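Local coordinates for protein MucR Phosphodiesterase (Pseudomonas aeruginosa, PDB 5M1T) that carries an EAL domain, a barrel-type fold, and in this model holds the ligand C2E together with magnesium ions, at residues 31-36 against 68-73; 161-166 against 199-204. All blocks are in the same frame, centred on the assembly; numbering follows the deposited sequence.

Interaction 1. Residues 31-36 against 68-73; sequences LQLLHD and LRWEHP. With C2E (9,9'-[(2R,3R,3aS,5S,7aR,9R,10R,10aS,12S,14aR)-3,5,10,12-tetrahydroxy-5,12-dioxidooctahydro-2H,7H-difuro[3,2-d:3',2'-j][1,3,7,9,2,8]tetraoxadiphosphacyclododecine-2,9-diyl]bis(2-amino-1,9-dihydro-6H-purin-6-one)), chain C.
D36 on helix 32-38 meets two side chains at the end of strand 61-72, W70 and H72. The polar part is a single His-carboxylate hydrogen bond: H72 NE2 donates to D36 OD2 over 3.0 Å with an N-H...O angle of 150°. OD2 lies close to the imidazole plane, but the carboxylate is turned 41° from it, and NE2 meets OD2 from above the carboxylate plane. On the other side of the same imidazole, ND1 accepts from the backbone N of H75, which sets the ring's rotation.

The apolar part belongs to W70, whose CG lies anti to the backbone N (chi1 -180°), a turn that carries the indole across to the helix. Its CZ2 lies 3.6 Å from D36 C and 3.7 Å from D36 CB, while CZ3 receives L33 CD1 at 3.6 Å; both come in obliquely. W70 NE1 is hydrogen-bonded to Q45 OE1, and F83 meets the ring edge to face.

Farther back on the strand come the ligand bonds. L68 N points almost straight at C2E N71 (3.1 Å), and R69 grips O21 of C2E with NH1 and NH2, each at 2.7 Å, in a fork at the edge of the guanidinium. R69 NH1 also reaches L68 O at 2.7 Å.

With NE2 donating and ND1 accepting, the imidazole has both nitrogens used and is probably the NE2-protonated neutral form. The end of the strand thus faces the helix, and the residues just before it hold C2E, an anionic ligand.

Interaction 2. Residues 161-166 against 199-204; sequences TAMRDA and KRLPAS
L201, the first residue to leave the helix 195-200 conformation, turns its side chain toward the end of helix 159-164. CB only starts the reach; CG follows beside the backbone N (chi1 -64°), and the branch then runs out with CD1 anti to CA (chi2 178°), so that methyl goes farthest across. There CD1 meets two carbons, A162 CB at 4.3 Å and M163 CE at 4.3 Å. They come from directions nearly at a right angle to each other: the A162 methyl meets CD1 from one, and the M163 terminal methyl, brought round by two successive turns near -67°, from the other. The second methyl, CD2, lies 4.5 Å from A166 O, just where the chain enters helix 166-178. No hydrogen bond crosses the contact, and the spacings are those of relaxed apolar packing.

L201 also rests on L170 of helix 166-178, and its neighbour P202 packs on L173 farther along that helix. The contact sits against this helix, between the segment that follows strand 153-158 and the one that leads into strand 205-208. S204, just before strand 205-208, is backbone hydrogen-bonded to I183 of strand 182-188 and to K239 of strand 239-243.

From the N terminus, helix 32-38 comes first; the chain then runs up strand 46-55 and into antiparallel strand 61-72, and interaction 1 closes that loop by bringing the strand end back to the helix. E65, a magnesium ligand, lies inside this loop. Only after it is shut does the chain reach interaction 2, which encloses helix 166-178, strand 182-188 with metal ligands D186 and D187, and most of helix 195-200. The two contacts are in series, neither nested nor crossed, with centres about 33 Å apart. Interaction 1 ties the first helix to a strand that also holds C2E; interaction 2 joins the end of helix 159-164 and the start of helix 166-178 to the turn after helix 195-200.

Interaction 1. Residues 31-36 against 68-73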
loop_
_atom_site.group_PDB
_atom_site.type_symbol
_atom_site.label_atom_id
_atom_site.label_comp_id
_atom_site.label_asym_id
_atom_site.label_seq_id
_atom_site.Cartn_x
_atom_site.Cartn_y
_atom_site.Cartn_z
ATOM N N LEU A 31 -26.833 -6.915 -5.112
ATOM C CA LEU A 31 -26.261 -7.505 -6.382
ATOM C C LEU A 31 -25.776 -8.923 -6.105
ATOM O O LEU A 31 -25.084 -9.164 -5.122
ATOM C CB LEU A 31 -25.111 -6.663 -6.976
ATOM C CG LEU A 31 -24.266 -7.335 -8.074
ATOM C CD1 LEU A 31 -25.013 -7.470 -9.406
ATOM C CD2 LEU A 31 -22.953 -6.581 -8.286
ATOM N N GLN A 32 -26.158 -9.838 -6.994
ATOM C CA GLN A 32 -25.909 -11.259 -6.829
ATOM C C GLN A 32 -24.403 -11.573 -6.768
ATOM O O GLN A 32 -23.948 -12.319 -5.892
ATOM C CB GLN A 32 -26.578 -12.041 -7.976
ATOM C CG GLN A 32 -26.786 -13.512 -7.670
ATOM C CD GLN A 32 -27.516 -13.688 -6.352
ATOM O OE1 GLN A 32 -26.925 -14.106 -5.346
ATOM N NE2 GLN A 32 -28.790 -13.320 -6.337
ATOM N N LEU A 33 -23.655 -10.981 -7.698
ATOM C CA LEU A 33 -22.213 -11.160 -7.775
ATOM C C LEU A 33 -21.508 -10.820 -6.483
ATOM O O LEU A 33 -20.625 -11.552 -6.059
ATOM C CB LEU A 33 -21.616 -10.319 -8.894
ATOM C CG LEU A 33 -20.174 -10.644 -9.199
ATOM C CD1 LEU A 33 -20.038 -12.083 -9.662
ATOM C CD2 LEU A 33 -19.671 -9.676 -10.263
ATOM N N LEU A 34 -21.904 -9.714 -5.867
ATOM C CA LEU A 34 -21.350 -9.282 -4.580
ATOM C C LEU A 34 -21.587 -10.302 -3.468
ATOM O O LEU A 34 -20.656 -10.686 -2.764
ATOM C CB LEU A 34 -21.940 -7.928 -4.194
ATOM C CG LEU A 34 -21.562 -7.300 -2.848
ATOM C CD1 LEU A 34 -20.075 -7.414 -2.549
ATOM C CD2 LEU A 34 -22.006 -5.843 -2.846
ATOM N N HIS A 35 -22.821 -10.750 -3.307
ATOM C CA HIS A 35 -23.116 -11.771 -2.299
ATOM C C HIS A 35 -22.350 -13.069 -2.575
ATOM O O HIS A 35 -21.728 -13.664 -1.685
ATOM C CB HIS A 35 -24.614 -12.077 -2.264
ATOM C CG HIS A 35 -25.393 -11.079 -1.493
ATOM N ND1 HIS A 35 -26.343 -11.438 -0.567
ATOM C CD2 HIS A 35 -25.321 -9.727 -1.464
ATOM C CE1 HIS A 35 -26.856 -10.343 -0.024
ATOM N NE2 HIS A 35 -26.253 -9.292 -0.553
ATOM N N ASP A 36 -22.424 -13.507 -3.816
ATOM C CA ASP A 36 -21.742 -14.709 -4.231
ATOM C C ASP A 36 -20.225 -14.614 -3.967
ATOM O O ASP A 36 -19.632 -15.554 -3.415
ATOM C CB ASP A 36 -22.049 -15.001 -5.702
ATOM C CG ASP A 36 -23.497 -15.408 -5.932
ATOM O OD1 ASP A 36 -24.283 -15.501 -4.967
ATOM O OD2 ASP A 36 -23.866 -15.606 -7.112
ATOM N N LEU A 68 -6.077 -17.179 -10.493
ATOM C CA LEU A 68 -7.266 -17.456 -9.739
ATOM C C LEU A 68 -8.428 -17.762 -10.675
ATOM O O LEU A 68 -8.582 -17.125 -11.729
ATOM C CB LEU A 68 -7.592 -16.259 -8.849
ATOM C CG LEU A 68 -8.747 -16.374 -7.833
ATOM C CD1 LEU A 68 -8.435 -17.417 -6.790
ATOM C CD2 LEU A 68 -9.019 -15.016 -7.183
ATOM N N ARG A 69 -9.229 -18.756 -10.299
ATOM C CA ARG A 69 -10.468 -19.070 -10.994
ATOM C C ARG A 69 -11.615 -19.209 -9.972
ATOM O O ARG A 69 -11.392 -19.502 -8.784
ATOM C CB ARG A 69 -10.306 -20.351 -11.767
ATOM C CG ARG A 69 -9.196 -20.302 -12.819
ATOM C CD ARG A 69 -9.718 -19.714 -14.123
ATOM N NE ARG A 69 -8.676 -19.548 -15.147
ATOM C CZ ARG A 69 -7.768 -18.567 -15.197
ATOM N NH1 ARG A 69 -7.700 -17.646 -14.260
ATOM N NH2 ARG A 69 -6.904 -18.519 -16.191
ATOM N N TRP A 70 -12.839 -18.991 -10.421
ATOM C CA TRP A 70 -13.985 -19.151 -9.532
ATOM C C TRP A 70 -14.941 -20.180 -10.148
ATOM O O TRP A 70 -15.552 -19.932 -11.188
ATOM C CB TRP A 70 -14.620 -17.773 -9.293
ATOM C CG TRP A 70 -15.827 -17.720 -8.393
ATOM C CD1 TRP A 70 -16.331 -18.711 -7.620
ATOM C CD2 TRP A 70 -16.650 -16.573 -8.167
ATOM N NE1 TRP A 70 -17.430 -18.257 -6.926
ATOM C CE2 TRP A 70 -17.639 -16.940 -7.244
ATOM C CE3 TRP A 70 -16.631 -15.262 -8.656
ATOM C CZ2 TRP A 70 -18.628 -16.044 -6.798
ATOM C CZ3 TRP A 70 -17.604 -14.361 -8.198
ATOM C CH2 TRP A 70 -18.590 -14.764 -7.284
ATOM N N GLU A 71 -15.009 -21.354 -9.542
ATOM C CA GLU A 71 -15.973 -22.370 -9.944
ATOM C C GLU A 71 -17.324 -22.006 -9.374
ATOM O O GLU A 71 -17.640 -22.319 -8.234
ATOM C CB GLU A 71 -15.602 -23.755 -9.421
ATOM C CG GLU A 71 -14.256 -24.254 -9.880
ATOM C CD GLU A 71 -13.882 -25.573 -9.223
ATOM O OE1 GLU A 71 -14.352 -25.847 -8.072
ATOM O OE2 GLU A 71 -13.133 -26.330 -9.873
ATOM N N HIS A 72 -18.130 -21.367 -10.203
ATOM C CA HIS A 72 -19.446 -20.934 -9.779
ATOM C C HIS A 72 -20.542 -21.987 -10.069
ATOM O O HIS A 72 -20.666 -22.483 -11.190
ATOM C CB HIS A 72 -19.786 -19.586 -10.413
ATOM C CG HIS A 72 -20.890 -18.875 -9.714
ATOM N ND1 HIS A 72 -22.219 -19.170 -9.935
ATOM C CD2 HIS A 72 -20.869 -17.927 -8.751
ATOM C CE1 HIS A 72 -22.972 -18.409 -9.163
ATOM N NE2 HIS A 72 -22.179 -17.648 -8.432
ATOM N N PRO A 73 -21.349 -22.325 -9.048
ATOM C CA PRO A 73 -22.343 -23.379 -9.256
ATOM C C PRO A 73 -23.362 -23.071 -10.386
ATOM O O PRO A 73 -23.759 -23.980 -11.101
ATOM C CB PRO A 73 -23.027 -23.514 -7.881
ATOM C CG PRO A 73 -22.777 -22.221 -7.172
ATOM C CD PRO A 73 -21.474 -21.680 -7.726
HETATM P P1 C2E C . -1.947 -11.509 -15.924
HETATM O O2P C2E C . -1.110 -11.343 -14.687
HETATM O O1P C2E C . -1.430 -10.795 -17.156
HETATM O "O5'" C2E C . -2.060 -13.075 -16.207
HETATM C "C5'" C2E C . -1.937 -13.586 -17.516
HETATM C "C4'" C2E C . -3.287 -13.707 -18.184
HETATM O "O4'" C2E C . -3.078 -14.044 -19.568
HETATM C "C3'" C2E C . -4.130 -14.826 -17.596
HETATM O "O3'" C2E C . -5.506 -14.463 -17.695
HETATM C "C2'" C2E C . -3.867 -16.002 -18.511
HETATM O "O2'" C2E C . -4.931 -16.955 -18.526
HETATM C "C1'" C2E C . -3.763 -15.268 -19.841
HETATM N N9 C2E C . -3.024 -16.000 -20.869
HETATM C C8 C2E C . -1.888 -16.698 -20.709
HETATM N N7 C2E C . -1.498 -17.226 -21.890
HETATM C C5 C2E C . -2.388 -16.847 -22.818
HETATM C C6 C2E C . -2.563 -17.057 -24.259
HETATM O O6 C2E C . -1.727 -17.732 -24.900
HETATM N N1 C2E C . -3.634 -16.490 -24.838
HETATM C C2 C2E C . -4.535 -15.758 -24.144
HETATM N N2 C2E C . -5.599 -15.218 -24.781
HETATM N N3 C2E C . -4.425 -15.520 -22.824
HETATM C C4 C2E C . -3.394 -16.042 -22.134
HETATM P P11 C2E C . -6.494 -14.646 -16.439
HETATM O O21 C2E C . -6.187 -15.979 -15.777
HETATM O O11 C2E C . -7.902 -14.622 -16.931
HETATM O O5A C2E C . -6.176 -13.457 -15.419
HETATM C C5A C2E C . -6.349 -12.109 -15.864
HETATM C C4A C2E C . -5.701 -11.161 -14.879
HETATM O O4A C2E C . -6.258 -11.325 -13.580
HETATM C C3A C2E C . -4.236 -11.442 -14.670
HETATM O O3A C2E C . -3.426 -10.906 -15.700
HETATM C C2A C2E C . -3.968 -10.808 -13.330
HETATM O O2A C2E C . -3.802 -9.401 -13.443
HETATM C C1A C2E C . -5.258 -11.061 -12.590
HETATM N N91 C2E C . -5.100 -12.210 -11.653
HETATM C C81 C2E C . -5.215 -13.530 -11.904
HETATM N N71 C2E C . -5.029 -14.255 -10.768
HETATM C C51 C2E C . -4.792 -13.372 -9.781
HETATM C C61 C2E C . -4.505 -13.437 -8.338
HETATM O O61 C2E C . -4.424 -14.542 -7.760
HETATM N N11 C2E C . -4.322 -12.279 -7.680
HETATM C C21 C2E C . -4.389 -11.083 -8.306
HETATM N N21 C2E C . -4.197 -9.957 -7.598
HETATM N N31 C2E C . -4.645 -10.942 -9.624
HETATM C C41 C2E C . -4.837 -12.040 -10.376
#

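Interaction 2. Residues 161-166 against 199-204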
loop_
_atom_site.group_PDB
_atom_site.type_symbol
_atom_site.label_atom_id
_atom_site.label_comp_id
_atom_site.label_asym_id
_atom_site.label_seq_id
_atom_site.Cartn_x
_atom_site.Cartn_y
_atom_site.Cartn_z
ATOM N N THR A 161 1.421 -0.120 -11.446
ATOM C CA THR A 161 1.368 -0.186 -9.991
ATOM C C THR A 161 2.697 0.261 -9.455
ATOM O O THR A 161 2.747 1.063 -8.522
ATOM C CB THR A 161 0.984 -1.603 -9.511
ATOM O OG1 THR A 161 -0.392 -1.821 -9.813
ATOM C CG2 THR A 161 1.187 -1.781 -7.989
ATOM N N ALA A 162 3.778 -0.229 -10.060
ATOM C CA ALA A 162 5.112 0.027 -9.531
ATOM C C ALA A 162 5.496 1.473 -9.752
ATOM O O ALA A 162 6.133 2.078 -8.907
ATOM C CB ALA A 162 6.148 -0.892 -10.186
ATOM N N MET A 163 5.125 2.017 -10.899
ATOM C CA MET A 163 5.555 3.371 -11.292
ATOM C C MET A 163 4.634 4.482 -10.738
ATOM O O MET A 163 5.004 5.661 -10.733
ATOM C CB MET A 163 5.651 3.460 -12.813
ATOM C CG MET A 163 6.773 2.605 -13.414
ATOM S SD MET A 163 8.404 3.217 -12.929
ATOM C CE MET A 163 9.507 1.929 -13.483
ATOM N N ARG A 164 3.460 4.134 -10.235
ATOM C CA ARG A 164 2.604 5.173 -9.692
ATOM C C ARG A 164 3.326 5.983 -8.593
ATOM O O ARG A 164 3.420 7.204 -8.679
ATOM C CB ARG A 164 1.273 4.619 -9.192
ATOM C CG ARG A 164 0.292 5.717 -8.797
ATOM C CD ARG A 164 -0.797 5.178 -7.865
ATOM N NE ARG A 164 -0.230 4.552 -6.672
ATOM C CZ ARG A 164 0.093 5.196 -5.549
ATOM N NH1 ARG A 164 -0.108 6.496 -5.442
ATOM N NH2 ARG A 164 0.607 4.539 -4.518
ATOM N N ASP A 165 3.839 5.319 -7.562
ATOM C CA ASP A 165 4.682 6.044 -6.591
ATOM C C ASP A 165 6.004 5.289 -6.430
ATOM O O ASP A 165 6.152 4.464 -5.524
ATOM C CB ASP A 165 3.952 6.211 -5.261
ATOM C CG ASP A 165 4.741 7.036 -4.250
ATOM O OD1 ASP A 165 5.966 7.236 -4.438
ATOM O OD2 ASP A 165 4.126 7.457 -3.244
ATOM N N ALA A 166 6.949 5.567 -7.319
ATOM C CA ALA A 166 8.164 4.765 -7.427
ATOM C C ALA A 166 9.032 4.758 -6.165
ATOM O O ALA A 166 9.666 3.752 -5.854
ATOM C CB ALA A 166 8.983 5.208 -8.620
ATOM N N LYS A 199 15.791 0.917 -13.326
ATOM C CA LYS A 199 17.099 0.357 -12.967
ATOM C C LYS A 199 17.228 0.201 -11.426
ATOM O O LYS A 199 17.771 -0.791 -10.927
ATOM C CB LYS A 199 18.204 1.246 -13.569
ATOM C CG LYS A 199 19.642 0.870 -13.261
ATOM C CD LYS A 199 19.963 -0.544 -13.704
ATOM C CE LYS A 199 21.225 -1.062 -13.009
ATOM N NZ LYS A 199 21.336 -2.533 -13.192
ATOM N N ARG A 200 16.700 1.159 -10.677
ATOM C CA ARG A 200 16.810 1.117 -9.225
ATOM C C ARG A 200 15.995 0.024 -8.567
ATOM O O ARG A 200 16.406 -0.472 -7.551
ATOM C CB ARG A 200 16.405 2.457 -8.600
ATOM C CG ARG A 200 17.508 3.484 -8.698
ATOM C CD ARG A 200 17.438 4.536 -7.608
ATOM N NE ARG A 200 18.266 5.682 -8.019
ATOM C CZ ARG A 200 18.024 6.958 -7.715
ATOM N NH1 ARG A 200 16.952 7.302 -6.981
ATOM N NH2 ARG A 200 18.867 7.888 -8.171
ATOM N N LEU A 201 14.845 -0.318 -9.133
ATOM C CA LEU A 201 14.008 -1.355 -8.570
ATOM C C LEU A 201 14.730 -2.706 -8.610
ATOM O O LEU A 201 15.378 -3.044 -9.592
ATOM C CB LEU A 201 12.657 -1.446 -9.307
ATOM C CG LEU A 201 11.722 -0.232 -9.228
ATOM C CD1 LEU A 201 10.465 -0.450 -10.051
ATOM C CD2 LEU A 201 11.346 0.117 -7.804
ATOM N N PRO A 202 14.613 -3.488 -7.535
ATOM C CA PRO A 202 15.243 -4.822 -7.470
ATOM C C PRO A 202 14.368 -5.877 -8.141
ATOM O O PRO A 202 14.082 -6.928 -7.553
ATOM C CB PRO A 202 15.348 -5.094 -5.961
ATOM C CG PRO A 202 14.204 -4.333 -5.379
ATOM C CD PRO A 202 13.889 -3.162 -6.298
ATOM N N ALA A 203 13.931 -5.573 -9.364
ATOM C CA ALA A 203 13.192 -6.506 -10.153
ATOM C C ALA A 203 14.176 -7.484 -10.728
ATOM O O ALA A 203 15.342 -7.200 -10.823
ATOM C CB ALA A 203 12.447 -5.790 -11.266
ATOM N N SER A 204 13.683 -8.648 -11.091
ATOM C CA SER A 204 14.477 -9.705 -11.663
ATOM C C SER A 204 14.019 -10.000 -13.051
ATOM O O SER A 204 14.763 -10.536 -13.827
ATOM C CB SER A 204 14.305 -10.978 -10.834
ATOM O OG SER A 204 15.199 -10.933 -9.763
#